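Local coordinates for cupin domain protein (Microcystis aeruginosa DIANCHI905, PDB 5ZBF) that binds 4-hydroxyphenylpyruvate beside an iron(II) ion and probably acts as a cupin-type isomerase in making the Choi moiety of aeruginosins, at residues M52-I62 with L69-A78. Residues are numbered along the deposited sequence; the frame is centred on the assembly and turned at random.
Sequences MVLSGELELYI and LRALQDIHVA
V53 O is met by two consecutive residues of the facing turn: L72 N donates to it over 2.8 Å in a nearly straight bond (170° at the hydrogen), and A71 CA adds a C-H...O contact at 3.3 Å. V53 CG1, anti to its backbone N (chi1 174°), lies 4.0 Å from A71 CB. A water accepts from V53 N and donates to R70 O and D74 O, joining strand 48-55 to both ends of the turn. A second water links G56 O to A71 N.

The turn is braced from within. R70 grips D74 side-on, NE to OD2 (2.9 Å) and NH2 to OD1, with both oxygens close to the guanidinium plane. D74 OD2 also takes R70 N on its anti side, and T114 bonds to OD1, so the carboxylate is held by backbone and side chains together.

Farther along, L69 N donates to L58 O (2.7 Å) in the antiparallel hairpin of 57-62 and 65-70; the return bond from L58 N is weak. L69 then reaches inward, CD1 resting 4.0 Å from L60 CB. L60 CD2 comes to 3.8 Å from H76 CB, the two side chains crossing at about a right angle, and I62 CD1 lies over A78. The contacts of L60 and I62 bridge strands 57-62 and 74-78, which belong to opposing sheets of the cupin barrel and whose axes approach to 9.3 Å and run 21° from parallel.

H76 bonds through NE2 to Q49 OE1, and its ring meets F86 edge-to-face. Because Q49 belongs to the iron site, H76 is a second-shell residue, and the leucine packing at its CB, together with these two partners, is consistent with a role in positioning that metal-site glutamine.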
ATOM      1  N   MET A  52      -0.014  -5.127   3.262  1.00 16.74           N
ATOM      2  CA  MET A  52      -0.227  -6.316   2.440  0.50 17.29           C
ATOM      3  C   MET A  52       1.109  -6.932   2.109  1.00 17.04           C
ATOM      4  O   MET A  52       2.122  -6.235   2.023  1.00 19.61           O
ATOM      5  CB  MET A  52      -0.886  -5.971   1.111  0.50 19.84           C
ATOM      6  CG  MET A  52      -2.195  -5.225   1.189  0.50 20.47           C
ATOM      7  SD  MET A  52      -2.862  -5.103  -0.484  0.50 23.40           S
ATOM      8  CE  MET A  52      -2.887  -6.831  -0.969  0.50 24.71           C
ATOM      9  N   VAL A  53       1.097  -8.244   1.934  1.00 16.72           N
ATOM     10  CA  VAL A  53       2.233  -8.978   1.396  1.00 15.60           C
ATOM     11  C   VAL A  53       2.189  -8.839  -0.135  1.00 16.27           C
ATOM     12  O   VAL A  53       1.126  -9.029  -0.760  1.00 17.64           O
ATOM     13  CB  VAL A  53       2.132 -10.467   1.761  1.00 16.90           C
ATOM     14  CG1 VAL A  53       3.232 -11.281   1.095  1.00 17.83           C
ATOM     15  CG2 VAL A  53       2.119 -10.630   3.279  1.00 18.89           C
ATOM     16  N   LEU A  54       3.332  -8.524  -0.732  1.00 16.86           N
ATOM     17  CA  LEU A  54       3.464  -8.479  -2.194  1.00 16.58           C
ATOM     18  C   LEU A  54       4.068  -9.756  -2.763  1.00 18.82           C
ATOM     19  O   LEU A  54       3.696 -10.194  -3.834  1.00 20.82           O
ATOM     20  CB  LEU A  54       4.303  -7.273  -2.614  1.00 16.64           C
ATOM     21  CG  LEU A  54       3.814  -5.880  -2.202  1.00 18.26           C
ATOM     22  CD1 LEU A  54       4.830  -4.819  -2.595  1.00 19.41           C
ATOM     23  CD2 LEU A  54       2.457  -5.580  -2.836  1.00 20.05           C
ATOM     24  N   SER A  55       5.023 -10.336  -2.040  1.00 19.00           N
ATOM     25  CA  SER A  55       5.653 -11.582  -2.420  1.00 19.61           C
ATOM     26  C   SER A  55       5.968 -12.359  -1.145  1.00 19.89           C
ATOM     27  O   SER A  55       6.514 -11.797  -0.200  1.00 20.90           O
ATOM     28  CB  SER A  55       6.934 -11.306  -3.205  1.00 21.32           C
ATOM     29  OG  SER A  55       7.618 -12.503  -3.491  1.00 23.28           O
ATOM     30  N   GLY A  56       5.612 -13.638  -1.131  1.00 18.37           N
ATOM     31  CA  GLY A  56       5.823 -14.500   0.030  1.00 18.90           C
ATOM     32  C   GLY A  56       4.544 -14.717   0.814  1.00 22.03           C
ATOM     33  O   GLY A  56       3.468 -14.794   0.235  1.00 21.83           O
ATOM     34  N   GLU A  57       4.670 -14.835   2.135  1.00 21.54           N
ATOM     35  CA  GLU A  57       3.546 -15.102   3.020  1.00 20.91           C
ATOM     36  C   GLU A  57       3.925 -14.546   4.385  1.00 20.23           C
ATOM     37  O   GLU A  57       5.114 -14.341   4.680  1.00 19.98           O
ATOM     38  CB  GLU A  57       3.255 -16.604   3.100  1.00 24.89           C
ATOM     39  CG  GLU A  57       1.962 -16.982   3.797  0.50 26.83           C
ATOM     40  CD  GLU A  57       1.788 -18.485   3.959  0.50 29.10           C
ATOM     41  OE1 GLU A  57       2.529 -19.269   3.327  0.50 29.71           O
ATOM     42  OE2 GLU A  57       0.901 -18.887   4.735  0.50 34.22           O
ATOM     43  N   LEU A  58       2.914 -14.249   5.187  1.00 20.83           N
ATOM     44  CA  LEU A  58       3.138 -13.728   6.525  1.00 19.89           C
ATOM     45  C   LEU A  58       2.036 -14.256   7.431  1.00 20.37           C
ATOM     46  O   LEU A  58       0.936 -14.570   6.963  1.00 22.89           O
ATOM     47  CB  LEU A  58       3.147 -12.205   6.475  1.00 24.44           C
ATOM     48  CG  LEU A  58       3.878 -11.373   7.520  1.00 23.85           C
ATOM     49  CD1 LEU A  58       5.337 -11.777   7.682  1.00 20.83           C
ATOM     50  CD2 LEU A  58       3.767  -9.901   7.149  1.00 21.94           C
ATOM     51  N   GLU A  59       2.358 -14.418   8.711  1.00 20.92           N
ATOM     52  CA  GLU A  59       1.374 -14.738   9.724  1.00 22.98           C
ATOM     53  C   GLU A  59       1.275 -13.557  10.666  1.00 21.14           C
ATOM     54  O   GLU A  59       2.288 -13.106  11.241  1.00 22.52           O
ATOM     55  CB  GLU A  59       1.773 -15.983  10.501  1.00 27.63           C
ATOM     56  CG  GLU A  59       1.705 -17.259   9.691  1.00 31.52           C
ATOM     57  CD  GLU A  59       2.114 -18.474  10.494  1.00 40.17           C
ATOM     58  OE1 GLU A  59       2.983 -18.348  11.387  1.00 47.40           O
ATOM     59  OE2 GLU A  59       1.567 -19.558  10.222  1.00 47.64           O
ATOM     60  N   LEU A  60       0.048 -13.073  10.819  1.00 22.44           N
ATOM     61  CA  LEU A  60      -0.282 -11.964  11.708  1.00 22.31           C
ATOM     62  C   LEU A  60      -0.699 -12.479  13.100  1.00 22.43           C
ATOM     63  O   LEU A  60      -1.588 -13.323  13.229  1.00 24.52           O
ATOM     64  CB  LEU A  60      -1.421 -11.139  11.093  1.00 21.43           C
ATOM     65  CG  LEU A  60      -2.078 -10.063  11.967  1.00 23.57           C
ATOM     66  CD1 LEU A  60      -1.131  -8.905  12.195  1.00 24.91           C
ATOM     67  CD2 LEU A  60      -3.363  -9.572  11.318  1.00 27.84           C
ATOM     68  N   TYR A  61      -0.050 -11.942  14.128  1.00 23.37           N
ATOM     69  CA  TYR A  61      -0.358 -12.222  15.528  1.00 25.74           C
ATOM     70  C   TYR A  61      -1.013 -10.975  16.092  1.00 26.23           C
ATOM     71  O   TYR A  61      -0.373  -9.932  16.228  1.00 29.01           O
ATOM     72  CB  TYR A  61       0.926 -12.540  16.289  1.00 27.18           C
ATOM     73  CG  TYR A  61       1.470 -13.918  15.998  1.00 28.02           C
ATOM     74  CD1 TYR A  61       1.485 -14.903  16.976  1.00 31.68           C
ATOM     75  CD2 TYR A  61       1.979 -14.233  14.742  1.00 26.78           C
ATOM     76  CE1 TYR A  61       1.990 -16.173  16.712  1.00 36.60           C
ATOM     77  CE2 TYR A  61       2.485 -15.492  14.466  1.00 28.26           C
ATOM     78  CZ  TYR A  61       2.488 -16.458  15.449  1.00 33.36           C
ATOM     79  OH  TYR A  61       2.991 -17.711  15.170  1.00 40.77           O
ATOM     80  N   ILE A  62      -2.301 -11.083  16.391  1.00 25.68           N
ATOM     81  CA  ILE A  62      -3.096  -9.934  16.817  1.00 30.11           C
ATOM     82  C   ILE A  62      -4.322 -10.440  17.578  1.00 32.38           C
ATOM     83  O   ILE A  62      -4.887 -11.468  17.222  1.00 31.28           O
ATOM     84  CB  ILE A  62      -3.493  -9.064  15.595  1.00 29.43           C
ATOM     85  CG1 ILE A  62      -3.945  -7.669  16.029  1.00 31.26           C
ATOM     86  CG2 ILE A  62      -4.545  -9.759  14.742  1.00 28.55           C
ATOM     87  CD1 ILE A  62      -4.091  -6.691  14.881  1.00 33.25           C
ATOM     88  N   LEU A  69      -1.622 -14.363   5.991  1.00 24.95           N
ATOM     89  CA  LEU A  69      -1.757 -13.267   5.037  1.00 21.69           C
ATOM     90  C   LEU A  69      -1.178 -13.720   3.706  1.00 21.93           C
ATOM     91  O   LEU A  69       0.002 -14.060   3.625  1.00 27.10           O
ATOM     92  CB  LEU A  69      -1.023 -12.019   5.523  1.00 23.92           C
ATOM     93  CG  LEU A  69      -1.465 -11.415   6.854  1.00 23.64           C
ATOM     94  CD1 LEU A  69      -0.522 -10.317   7.314  1.00 23.80           C
ATOM     95  CD2 LEU A  69      -2.875 -10.866   6.739  1.00 23.87           C
ATOM     96  N   ARG A  70      -2.014 -13.717   2.670  1.00 21.59           N
ATOM     97  CA  ARG A  70      -1.609 -14.171   1.336  1.00 20.59           C
ATOM     98  C   ARG A  70      -1.203 -13.005   0.453  1.00 18.79           C
ATOM     99  O   ARG A  70      -1.805 -11.932   0.505  1.00 19.79           O
ATOM    100  CB  ARG A  70      -2.758 -14.917   0.662  1.00 23.87           C
ATOM    101  CG  ARG A  70      -3.152 -16.218   1.355  1.00 25.23           C
ATOM    102  CD  ARG A  70      -4.493 -16.728   0.884  1.00 28.56           C
ATOM    103  NE  ARG A  70      -5.523 -15.727   1.137  1.00 24.09           N
ATOM    104  CZ  ARG A  70      -6.760 -15.782   0.657  1.00 25.62           C
ATOM    105  NH1 ARG A  70      -7.146 -16.804  -0.090  1.00 26.91           N
ATOM    106  NH2 ARG A  70      -7.614 -14.805   0.934  1.00 25.17           N
ATOM    107  N   ALA A  71      -0.196 -13.248  -0.382  1.00 18.38           N
ATOM    108  CA  ALA A  71       0.332 -12.234  -1.299  1.00 18.87           C
ATOM    109  C   ALA A  71      -0.767 -11.683  -2.221  1.00 19.85           C
ATOM    110  O   ALA A  71      -1.532 -12.448  -2.803  1.00 19.54           O
ATOM    111  CB  ALA A  71       1.447 -12.827  -2.137  1.00 20.63           C
ATOM    112  N   LEU A  72      -0.830 -10.358  -2.313  1.00 18.04           N
ATOM    113  CA  LEU A  72      -1.732  -9.635  -3.214  1.00 19.24           C
ATOM    114  C   LEU A  72      -3.219  -9.923  -2.969  1.00 20.89           C
ATOM    115  O   LEU A  72      -4.047  -9.702  -3.861  1.00 24.55           O
ATOM    116  CB  LEU A  72      -1.348  -9.900  -4.675  1.00 20.79           C
ATOM    117  CG  LEU A  72       0.120  -9.621  -5.010  1.00 20.80           C
ATOM    118  CD1 LEU A  72       0.374  -9.981  -6.462  1.00 23.56           C
ATOM    119  CD2 LEU A  72       0.487  -8.168  -4.746  1.00 21.58           C
ATOM    120  N   GLN A  73      -3.558 -10.382  -1.761  1.00 21.01           N
ATOM    121  CA  GLN A  73      -4.946 -10.721  -1.405  1.00 20.22           C
ATOM    122  C   GLN A  73      -5.417 -10.100  -0.085  1.00 19.99           C
ATOM    123  O   GLN A  73      -6.455  -9.431  -0.040  1.00 22.09           O
ATOM    124  CB  GLN A  73      -5.139 -12.233  -1.327  1.00 21.76           C
ATOM    125  CG  GLN A  73      -4.920 -12.972  -2.640  1.00 25.15           C
ATOM    126  CD  GLN A  73      -5.572 -14.345  -2.651  1.00 32.74           C
ATOM    127  OE1 GLN A  73      -6.795 -14.470  -2.788  1.00 45.29           O
ATOM    128  NE2 GLN A  73      -4.766 -15.379  -2.514  1.00 35.94           N
ATOM    129  N   ASP A  74      -4.650 -10.326   0.981  1.00 19.46           N
ATOM    130  CA  ASP A  74      -5.088  -9.971   2.314  1.00 19.83           C
ATOM    131  C   ASP A  74      -4.440  -8.665   2.783  1.00 21.20           C
ATOM    132  O   ASP A  74      -3.310  -8.341   2.415  1.00 22.06           O
ATOM    133  CB  ASP A  74      -4.784 -11.123   3.275  1.00 23.07           C
ATOM    134  CG  ASP A  74      -5.467 -12.434   2.861  1.00 25.29           C
ATOM    135  OD1 ASP A  74      -6.638 -12.402   2.435  1.00 25.76           O
ATOM    136  OD2 ASP A  74      -4.821 -13.504   2.926  1.00 24.77           O
ATOM    137  N   ILE A  75      -5.213  -7.892   3.542  1.00 22.07           N
ATOM    138  CA  ILE A  75      -4.669  -6.704   4.159  0.50 22.52           C
ATOM    139  C   ILE A  75      -4.846  -6.833   5.679  1.00 21.00           C
ATOM    140  O   ILE A  75      -5.925  -7.134   6.189  1.00 21.68           O
ATOM    141  CB  ILE A  75      -5.201  -5.388   3.503  0.50 30.15           C
ATOM    142  CG1 ILE A  75      -6.160  -4.595   4.381  0.50 34.64           C
ATOM    143  CG2 ILE A  75      -5.809  -5.631   2.122  0.50 29.90           C
ATOM    144  CD1 ILE A  75      -5.480  -3.415   5.020  0.50 36.00           C
ATOM    145  N   HIS A  76      -3.737  -6.661   6.401  1.00 20.05           N
ATOM    146  CA  HIS A  76      -3.797  -6.686   7.867  1.00 21.81           C
ATOM    147  C   HIS A  76      -4.185  -5.296   8.345  1.00 20.28           C
ATOM    148  O   HIS A  76      -3.837  -4.298   7.711  1.00 19.65           O
ATOM    149  CB  HIS A  76      -2.480  -7.182   8.509  1.00 25.17           C
ATOM    150  CG  HIS A  76      -1.369  -6.176   8.515  1.00 26.12           C
ATOM    151  ND1 HIS A  76      -0.379  -6.164   7.564  1.00 29.87           N
ATOM    152  CD2 HIS A  76      -1.084  -5.163   9.369  1.00 28.35           C
ATOM    153  CE1 HIS A  76       0.470  -5.184   7.821  1.00 28.57           C
ATOM    154  NE2 HIS A  76       0.061  -4.556   8.910  1.00 33.31           N
ATOM    155  N   VAL A  77      -4.913  -5.239   9.462  1.00 22.98           N
ATOM    156  CA  VAL A  77      -5.404  -3.977  10.007  1.00 22.77           C
ATOM    157  C   VAL A  77      -5.148  -3.969  11.516  1.00 23.51           C
ATOM    158  O   VAL A  77      -5.719  -4.775  12.256  1.00 26.05           O
ATOM    159  CB  VAL A  77      -6.915  -3.791   9.723  1.00 23.95           C
ATOM    160  CG1 VAL A  77      -7.401  -2.423  10.190  1.00 26.45           C
ATOM    161  CG2 VAL A  77      -7.223  -3.979   8.239  1.00 24.61           C
ATOM    162  N   ALA A  78      -4.263  -3.077  11.957  1.00 23.09           N
ATOM    163  CA  ALA A  78      -3.945  -2.925  13.381  1.00 23.99           C
ATOM    164  C   ALA A  78      -4.304  -1.508  13.805  1.00 26.91           C
ATOM    165  O   ALA A  78      -3.586  -0.553  13.482  1.00 28.53           O
ATOM    166  CB  ALA A  78      -2.468  -3.192  13.619  1.00 26.64           C
TER
HETATM  167  O   HOH W   1      -1.220  -9.850   2.443  1.00 23.89           O
HETATM  168  O   HOH W   2       1.031 -15.830  -0.202  1.00 25.22           O